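Local coordinates for protein nicotinate phosphoribosyltransferase (PDB 4HL7) that probably catalyses the ATP-driven synthesis of nicotinate ribonucleotide from nicotinate and phosphoribosyl pyrophosphate, a step of NAD biosynthesis, at residues G296-H308 and L333-I345. Residues are numbered along the deposited sequence; the frame is centred on the assembly and turned at random.
Sequences GCPFRWGDKMIAH and LELCEYFAGRVKI
Glu334 sets its carboxyl carbon CD 3.4 Å from Phe299 CZ where helices 298-308 and 333-339, neighbouring outer helices of the barrel-like alpha/beta domain of this family, pack at 31° between their N-to-C directions. They cover strand 320-323, which joins them in sequence: Pro298 and Ile306 also rest on Phe323 and Phe321. The next residue, Leu335, lays CD2 over a face of the Phe299 ring, 3.8 Å from the centroid, a CH-pi contact, and the same methyl touches Pro298 CB. Tyr338 makes a T-shaped pair with Phe299, whose edge meets the tyrosine face with ring planes at 81°. With CG anti to the backbone N (chi1 -167°), Tyr338 reaches past the edge of Phe299 to Asp303; Tyr338 OH donates to Asp303 OD2 at a doubtfully short 2.4 Å. Phe339 is a knob among Phe299, Gly302, Asp303 and Ile306, its CZ 3.5 Å from Gly302 CA, where glycine lets the ring sit against the backbone. Past the helix end, Arg342 bends at chi3 (70°) and lays one guanidinium face over Ile306 CD1, while Val343 CG1 approaches the same methyl. In a salt bridge, both terminal nitrogens of Arg342 donate end-on to one oxygen, NH2 at 2.9 Å and NH1 at 3.0 Å from Asp303 OD1.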
ATOM      1  N   GLY A 296     -10.592  -6.376   9.293  1.00 20.07           N
ATOM      2  CA  GLY A 296     -11.882  -6.934   9.781  1.00 20.94           C
ATOM      3  C   GLY A 296     -12.410  -7.942   8.782  1.00 20.52           C
ATOM      4  O   GLY A 296     -11.688  -8.368   7.854  1.00 21.64           O
ATOM      5  N   CYS A 297     -13.575  -8.486   9.080  1.00 20.42           N
ATOM      6  CA  CYS A 297     -14.088  -9.626   8.317  1.00 19.77           C
ATOM      7  C   CYS A 297     -14.497  -9.159   6.914  1.00 18.18           C
ATOM      8  O   CYS A 297     -15.288  -8.207   6.780  1.00 17.66           O
ATOM      9  CB  CYS A 297     -15.319 -10.183   9.014  1.00 23.01           C
ATOM     10  SG  CYS A 297     -16.199 -11.459   8.045  1.00 24.18           S
ATOM     11  N   PRO A 298     -13.946  -9.799   5.859  1.00 16.98           N
ATOM     12  CA  PRO A 298     -14.292  -9.346   4.492  1.00 17.36           C
ATOM     13  C   PRO A 298     -15.732  -9.685   4.090  1.00 19.33           C
ATOM     14  O   PRO A 298     -16.309  -9.036   3.214  1.00 17.23           O
ATOM     15  CB  PRO A 298     -13.296 -10.138   3.617  1.00 16.65           C
ATOM     16  CG  PRO A 298     -13.033 -11.393   4.401  1.00 19.28           C
ATOM     17  CD  PRO A 298     -13.000 -10.928   5.841  1.00 19.29           C
ATOM     18  N   PHE A 299     -16.265 -10.761   4.647  1.00 18.33           N
ATOM     19  CA  PHE A 299     -17.655 -11.158   4.323  1.00 18.67           C
ATOM     20  C   PHE A 299     -18.693 -10.131   4.819  1.00 19.44           C
ATOM     21  O   PHE A 299     -19.546  -9.654   4.051  1.00 18.16           O
ATOM     22  CB  PHE A 299     -17.920 -12.590   4.869  1.00 18.54           C
ATOM     23  CG  PHE A 299     -16.903 -13.592   4.375  1.00 21.56           C
ATOM     24  CD1 PHE A 299     -15.764 -13.888   5.148  1.00 21.73           C
ATOM     25  CD2 PHE A 299     -17.043 -14.190   3.117  1.00 21.27           C
ATOM     26  CE1 PHE A 299     -14.752 -14.721   4.608  1.00 22.95           C
ATOM     27  CE2 PHE A 299     -16.056 -15.067   2.615  1.00 22.82           C
ATOM     28  CZ  PHE A 299     -14.919 -15.317   3.389  1.00 24.28           C
ATOM     29  N   ARG A 300     -18.616  -9.818   6.102  1.00 17.10           N
ATOM     30  CA  ARG A 300     -19.443  -8.773   6.720  1.00 18.01           C
ATOM     31  C   ARG A 300     -19.255  -7.406   6.024  1.00 18.26           C
ATOM     32  O   ARG A 300     -20.201  -6.661   5.847  1.00 18.22           O
ATOM     33  CB  ARG A 300     -19.073  -8.611   8.179  1.00 19.49           C
ATOM     34  CG  ARG A 300     -20.077  -7.703   8.930  1.00 23.01           C
ATOM     35  N   TRP A 301     -18.009  -7.070   5.717  1.00 16.73           N
ATOM     36  CA  TRP A 301     -17.679  -5.800   5.023  1.00 16.97           C
ATOM     37  C   TRP A 301     -18.378  -5.742   3.681  1.00 17.02           C
ATOM     38  O   TRP A 301     -19.053  -4.740   3.341  1.00 17.37           O
ATOM     39  CB  TRP A 301     -16.165  -5.719   4.810  1.00 15.26           C
ATOM     40  CG  TRP A 301     -15.714  -4.501   3.999  1.00 15.49           C
ATOM     41  CD1 TRP A 301     -15.431  -3.176   4.462  1.00 15.95           C
ATOM     42  CD2 TRP A 301     -15.469  -4.497   2.605  1.00 15.27           C
ATOM     43  NE1 TRP A 301     -15.061  -2.380   3.377  1.00 16.54           N
ATOM     44  CE2 TRP A 301     -15.028  -3.145   2.243  1.00 15.62           C
ATOM     45  CE3 TRP A 301     -15.522  -5.485   1.610  1.00 14.59           C
ATOM     46  CZ2 TRP A 301     -14.720  -2.810   0.950  1.00 15.24           C
ATOM     47  CZ3 TRP A 301     -15.205  -5.138   0.304  1.00 15.40           C
ATOM     48  CH2 TRP A 301     -14.830  -3.810  -0.024  1.00 16.10           C
ATOM     49  N   GLY A 302     -18.190  -6.787   2.885  1.00 15.78           N
ATOM     50  CA  GLY A 302     -18.692  -6.745   1.499  1.00 16.91           C
ATOM     51  C   GLY A 302     -20.212  -6.736   1.561  1.00 18.02           C
ATOM     52  O   GLY A 302     -20.873  -6.049   0.759  1.00 15.71           O
ATOM     53  N   ASP A 303     -20.795  -7.499   2.519  1.00 15.97           N
ATOM     54  CA  ASP A 303     -22.282  -7.546   2.599  1.00 16.97           C
ATOM     55  C   ASP A 303     -22.794  -6.155   2.951  1.00 17.90           C
ATOM     56  O   ASP A 303     -23.829  -5.695   2.426  1.00 16.76           O
ATOM     57  CB  ASP A 303     -22.770  -8.572   3.650  1.00 18.78           C
ATOM     58  CG  ASP A 303     -22.710  -9.983   3.148  1.00 22.30           C
ATOM     59  OD1 ASP A 303     -22.667 -10.196   1.925  1.00 21.16           O
ATOM     60  OD2 ASP A 303     -22.697 -10.903   3.999  1.00 21.43           O
ATOM     61  N   LYS A 304     -22.094  -5.478   3.872  1.00 18.14           N
ATOM     62  CA  LYS A 304     -22.504  -4.127   4.289  1.00 18.34           C
ATOM     63  C   LYS A 304     -22.410  -3.123   3.129  1.00 17.06           C
ATOM     64  O   LYS A 304     -23.260  -2.268   2.966  1.00 17.40           O
ATOM     65  CB  LYS A 304     -21.633  -3.615   5.454  1.00 20.60           C
ATOM     66  CG  LYS A 304     -22.060  -4.161   6.794  1.00 25.51           C
ATOM     67  CD  LYS A 304     -21.248  -3.525   7.911  1.00 31.18           C
ATOM     68  CE  LYS A 304     -21.580  -4.249   9.201  1.00 34.99           C
ATOM     69  NZ  LYS A 304     -21.091  -3.495  10.370  1.00 39.10           N
HETATM   70  N   MSE A 305     -21.340  -3.223   2.361  1.00 16.25           N
HETATM   71  CA  MSE A 305     -21.135  -2.321   1.200  1.00 17.23           C
HETATM   72  C   MSE A 305     -22.207  -2.566   0.156  1.00 17.08           C
HETATM   73  O   MSE A 305     -22.738  -1.646  -0.401  1.00 15.99           O
HETATM   74  CB  MSE A 305     -19.767  -2.562   0.574  1.00 15.62           C
HETATM   75  CG  MSE A 305     -18.631  -2.056   1.464  1.00 18.82           C
HETATM   76 SE   MSE A 305     -18.696  -0.079   1.709  1.00 24.05          SE
HETATM   77  CE  MSE A 305     -19.451   0.491  -0.034  1.00 18.72           C
ATOM     78  N   ILE A 306     -22.474  -3.832  -0.144  1.00 16.66           N
ATOM     79  CA  ILE A 306     -23.570  -4.184  -1.076  1.00 17.68           C
ATOM     80  C   ILE A 306     -24.886  -3.585  -0.591  1.00 18.38           C
ATOM     81  O   ILE A 306     -25.588  -2.950  -1.392  1.00 16.41           O
ATOM     82  CB  ILE A 306     -23.672  -5.701  -1.305  1.00 17.58           C
ATOM     83  CG1 ILE A 306     -22.504  -6.154  -2.217  1.00 16.81           C
ATOM     84  CG2 ILE A 306     -25.015  -6.088  -1.949  1.00 18.88           C
ATOM     85  CD1 ILE A 306     -22.305  -7.654  -2.261  1.00 17.69           C
ATOM     86  N   ALA A 307     -25.236  -3.778   0.685  1.00 18.39           N
ATOM     87  CA  ALA A 307     -26.500  -3.207   1.235  1.00 20.10           C
ATOM     88  C   ALA A 307     -26.543  -1.662   1.110  1.00 19.72           C
ATOM     89  O   ALA A 307     -27.609  -1.030   0.917  1.00 18.66           O
ATOM     90  CB  ALA A 307     -26.682  -3.621   2.685  1.00 20.64           C
ATOM     91  N   HIS A 308     -25.379  -1.035   1.280  1.00 17.30           N
ATOM     92  CA  HIS A 308     -25.296   0.414   1.156  1.00 17.14           C
ATOM     93  C   HIS A 308     -25.581   0.869  -0.261  1.00 15.01           C
ATOM     94  O   HIS A 308     -26.387   1.796  -0.480  1.00 15.48           O
ATOM     95  CB  HIS A 308     -23.922   0.889   1.631  1.00 16.46           C
ATOM     96  CG  HIS A 308     -23.774   2.389   1.613  1.00 16.71           C
ATOM     97  ND1 HIS A 308     -24.333   3.175   2.539  1.00 17.85           N
ATOM     98  CD2 HIS A 308     -22.999   3.225   0.796  1.00 18.89           C
ATOM     99  CE1 HIS A 308     -23.990   4.465   2.296  1.00 17.95           C
ATOM    100  NE2 HIS A 308     -23.185   4.483   1.229  1.00 17.01           N
ATOM    101  N   LEU A 333     -10.298 -17.595  -3.176  1.00 18.20           N
ATOM    102  CA  LEU A 333     -11.349 -18.454  -3.812  1.00 18.59           C
ATOM    103  C   LEU A 333     -12.625 -18.485  -2.989  1.00 17.92           C
ATOM    104  O   LEU A 333     -13.741 -18.524  -3.531  1.00 19.21           O
ATOM    105  CB  LEU A 333     -10.829 -19.853  -4.124  1.00 18.19           C
ATOM    106  CG  LEU A 333      -9.695 -19.932  -5.161  1.00 20.14           C
ATOM    107  CD1 LEU A 333      -9.240 -21.400  -5.433  1.00 22.79           C
ATOM    108  CD2 LEU A 333     -10.013 -19.202  -6.474  1.00 22.40           C
ATOM    109  N   GLU A 334     -12.486 -18.520  -1.673  1.00 18.85           N
ATOM    110  CA  GLU A 334     -13.645 -18.448  -0.773  1.00 18.82           C
ATOM    111  C   GLU A 334     -14.450 -17.163  -0.995  1.00 20.06           C
ATOM    112  O   GLU A 334     -15.721 -17.166  -0.960  1.00 19.02           O
ATOM    113  CB  GLU A 334     -13.178 -18.509   0.692  1.00 20.66           C
ATOM    114  CG  GLU A 334     -14.300 -18.599   1.693  1.00 22.19           C
ATOM    115  CD  GLU A 334     -13.816 -18.538   3.142  1.00 23.53           C
ATOM    116  OE1 GLU A 334     -14.614 -18.976   3.994  1.00 27.15           O
ATOM    117  OE2 GLU A 334     -12.679 -18.043   3.422  1.00 21.41           O
ATOM    118  N   LEU A 335     -13.734 -16.056  -1.148  1.00 19.16           N
ATOM    119  CA  LEU A 335     -14.384 -14.753  -1.393  1.00 17.06           C
ATOM    120  C   LEU A 335     -15.038 -14.764  -2.768  1.00 17.53           C
ATOM    121  O   LEU A 335     -16.140 -14.198  -2.914  1.00 17.69           O
ATOM    122  CB  LEU A 335     -13.369 -13.604  -1.237  1.00 15.78           C
ATOM    123  CG  LEU A 335     -13.169 -13.331   0.268  1.00 16.44           C
ATOM    124  CD1 LEU A 335     -11.890 -12.500   0.465  1.00 19.04           C
ATOM    125  CD2 LEU A 335     -14.340 -12.617   0.918  1.00 19.50           C
ATOM    126  N   CYS A 336     -14.381 -15.421  -3.754  1.00 16.73           N
ATOM    127  CA  CYS A 336     -14.986 -15.557  -5.113  1.00 18.83           C
ATOM    128  C   CYS A 336     -16.378 -16.192  -5.041  1.00 18.86           C
ATOM    129  O   CYS A 336     -17.316 -15.697  -5.653  1.00 17.75           O
ATOM    130  CB  CYS A 336     -14.137 -16.423  -6.016  1.00 18.15           C
ATOM    131  SG  CYS A 336     -12.602 -15.648  -6.584  1.00 20.35           S
ATOM    132  N   GLU A 337     -16.483 -17.299  -4.289  1.00 17.46           N
ATOM    133  CA  GLU A 337     -17.764 -18.016  -4.193  1.00 20.60           C
ATOM    134  C   GLU A 337     -18.817 -17.177  -3.483  1.00 20.46           C
ATOM    135  O   GLU A 337     -20.016 -17.221  -3.843  1.00 21.76           O
ATOM    136  CB  GLU A 337     -17.545 -19.355  -3.490  1.00 19.48           C
ATOM    137  CG  GLU A 337     -16.791 -20.292  -4.441  1.00 21.36           C
ATOM    138  CD  GLU A 337     -16.324 -21.601  -3.836  1.00 25.54           C
ATOM    139  OE1 GLU A 337     -16.340 -22.584  -4.588  1.00 23.39           O
ATOM    140  OE2 GLU A 337     -15.927 -21.660  -2.626  1.00 27.13           O
ATOM    141  N   TYR A 338     -18.410 -16.486  -2.426  1.00 18.40           N
ATOM    142  CA  TYR A 338     -19.340 -15.760  -1.606  1.00 19.77           C
ATOM    143  C   TYR A 338     -19.917 -14.549  -2.368  1.00 20.70           C
ATOM    144  O   TYR A 338     -21.048 -14.162  -2.122  1.00 20.82           O
ATOM    145  CB  TYR A 338     -18.666 -15.231  -0.348  1.00 19.80           C
ATOM    146  CG  TYR A 338     -19.617 -14.724   0.728  1.00 21.53           C
ATOM    147  CD1 TYR A 338     -20.237 -15.618   1.620  1.00 21.74           C
ATOM    148  CD2 TYR A 338     -19.871 -13.359   0.889  1.00 19.25           C
ATOM    149  CE1 TYR A 338     -21.104 -15.156   2.623  1.00 23.96           C
ATOM    150  CE2 TYR A 338     -20.728 -12.886   1.864  1.00 20.80           C
ATOM    151  CZ  TYR A 338     -21.333 -13.773   2.750  1.00 23.07           C
ATOM    152  OH  TYR A 338     -22.143 -13.258   3.735  1.00 25.38           O
ATOM    153  N   PHE A 339     -19.099 -13.938  -3.226  1.00 18.60           N
ATOM    154  CA  PHE A 339     -19.508 -12.671  -3.912  1.00 18.74           C
ATOM    155  C   PHE A 339     -19.898 -12.842  -5.385  1.00 21.63           C
ATOM    156  O   PHE A 339     -20.296 -11.878  -6.039  1.00 22.19           O
ATOM    157  CB  PHE A 339     -18.475 -11.528  -3.665  1.00 16.94           C
ATOM    158  CG  PHE A 339     -18.494 -11.025  -2.264  1.00 17.13           C
ATOM    159  CD1 PHE A 339     -17.420 -11.279  -1.390  1.00 16.48           C
ATOM    160  CD2 PHE A 339     -19.582 -10.330  -1.787  1.00 16.98           C
ATOM    161  CE1 PHE A 339     -17.451 -10.852  -0.063  1.00 14.87           C
ATOM    162  CE2 PHE A 339     -19.638  -9.847  -0.464  1.00 17.82           C
ATOM    163  CZ  PHE A 339     -18.561 -10.101   0.422  1.00 16.40           C
ATOM    164  N   ALA A 340     -19.853 -14.088  -5.866  1.00 21.21           N
ATOM    165  CA  ALA A 340     -20.177 -14.396  -7.265  1.00 21.37           C
ATOM    166  C   ALA A 340     -21.574 -13.874  -7.587  1.00 20.37           C
ATOM    167  O   ALA A 340     -22.514 -14.048  -6.797  1.00 20.26           O
ATOM    168  CB  ALA A 340     -20.077 -15.915  -7.530  1.00 20.18           C
ATOM    169  N   GLY A 341     -21.674 -13.146  -8.693  1.00 22.46           N
ATOM    170  CA  GLY A 341     -22.957 -12.594  -9.158  1.00 23.10           C
ATOM    171  C   GLY A 341     -23.447 -11.339  -8.449  1.00 23.10           C
ATOM    172  O   GLY A 341     -24.441 -10.762  -8.846  1.00 22.12           O
ATOM    173  N   ARG A 342     -22.744 -10.885  -7.403  1.00 18.32           N
ATOM    174  CA  ARG A 342     -23.263  -9.840  -6.585  1.00 17.87           C
ATOM    175  C   ARG A 342     -22.488  -8.502  -6.744  1.00 16.86           C
ATOM    176  O   ARG A 342     -23.025  -7.464  -6.416  1.00 18.43           O
ATOM    177  CB  ARG A 342     -23.248 -10.238  -5.092  1.00 18.58           C
ATOM    178  CG  ARG A 342     -24.001 -11.565  -4.796  1.00 20.67           C
ATOM    179  CD  ARG A 342     -23.617 -11.987  -3.379  1.00 20.96           C
ATOM    180  NE  ARG A 342     -24.217 -11.071  -2.438  1.00 21.97           N
ATOM    181  CZ  ARG A 342     -23.829 -10.944  -1.157  1.00 22.47           C
ATOM    182  NH1 ARG A 342     -22.892 -11.706  -0.666  1.00 23.47           N
ATOM    183  NH2 ARG A 342     -24.428 -10.074  -0.356  1.00 22.73           N
ATOM    184  N   VAL A 343     -21.243  -8.557  -7.200  1.00 16.83           N
ATOM    185  CA  VAL A 343     -20.385  -7.364  -7.187  1.00 17.41           C
ATOM    186  C   VAL A 343     -19.150  -7.746  -7.949  1.00 18.29           C
ATOM    187  O   VAL A 343     -18.871  -8.938  -8.080  1.00 17.31           O
ATOM    188  CB  VAL A 343     -20.042  -6.924  -5.728  1.00 17.98           C
ATOM    189  CG1 VAL A 343     -19.246  -8.023  -4.945  1.00 15.99           C
ATOM    190  CG2 VAL A 343     -19.309  -5.568  -5.732  1.00 17.89           C
ATOM    191  N   LYS A 344     -18.433  -6.780  -8.543  1.00 17.90           N
ATOM    192  CA  LYS A 344     -17.187  -7.144  -9.225  1.00 17.68           C
ATOM    193  C   LYS A 344     -16.103  -7.199  -8.164  1.00 15.91           C
ATOM    194  O   LYS A 344     -16.169  -6.458  -7.211  1.00 17.15           O
ATOM    195  CB  LYS A 344     -16.804  -6.086 -10.253  1.00 18.89           C
ATOM    196  CG  LYS A 344     -17.704  -6.033 -11.472  1.00 20.21           C
ATOM    197  CD  LYS A 344     -17.246  -4.948 -12.479  1.00 23.47           C
ATOM    198  CE  LYS A 344     -17.212  -3.564 -11.803  1.00 29.77           C
ATOM    199  NZ  LYS A 344     -16.950  -2.426 -12.774  1.00 31.31           N
ATOM    200  N   ILE A 345     -15.122  -8.107  -8.335  1.00 17.44           N
ATOM    201  CA  ILE A 345     -14.090  -8.217  -7.351  1.00 16.68           C
ATOM    202  C   ILE A 345     -12.691  -8.401  -7.957  1.00 16.18           C
ATOM    203  O   ILE A 345     -12.512  -8.890  -9.093  1.00 16.21           O
ATOM    204  CB  ILE A 345     -14.355  -9.402  -6.380  1.00 17.59           C
ATOM    205  CG1 ILE A 345     -14.157 -10.749  -7.121  1.00 17.59           C
ATOM    206  CG2 ILE A 345     -15.707  -9.263  -5.748  1.00 16.19           C
ATOM    207  CD1 ILE A 345     -14.516 -11.974  -6.246  1.00 20.35           C
TER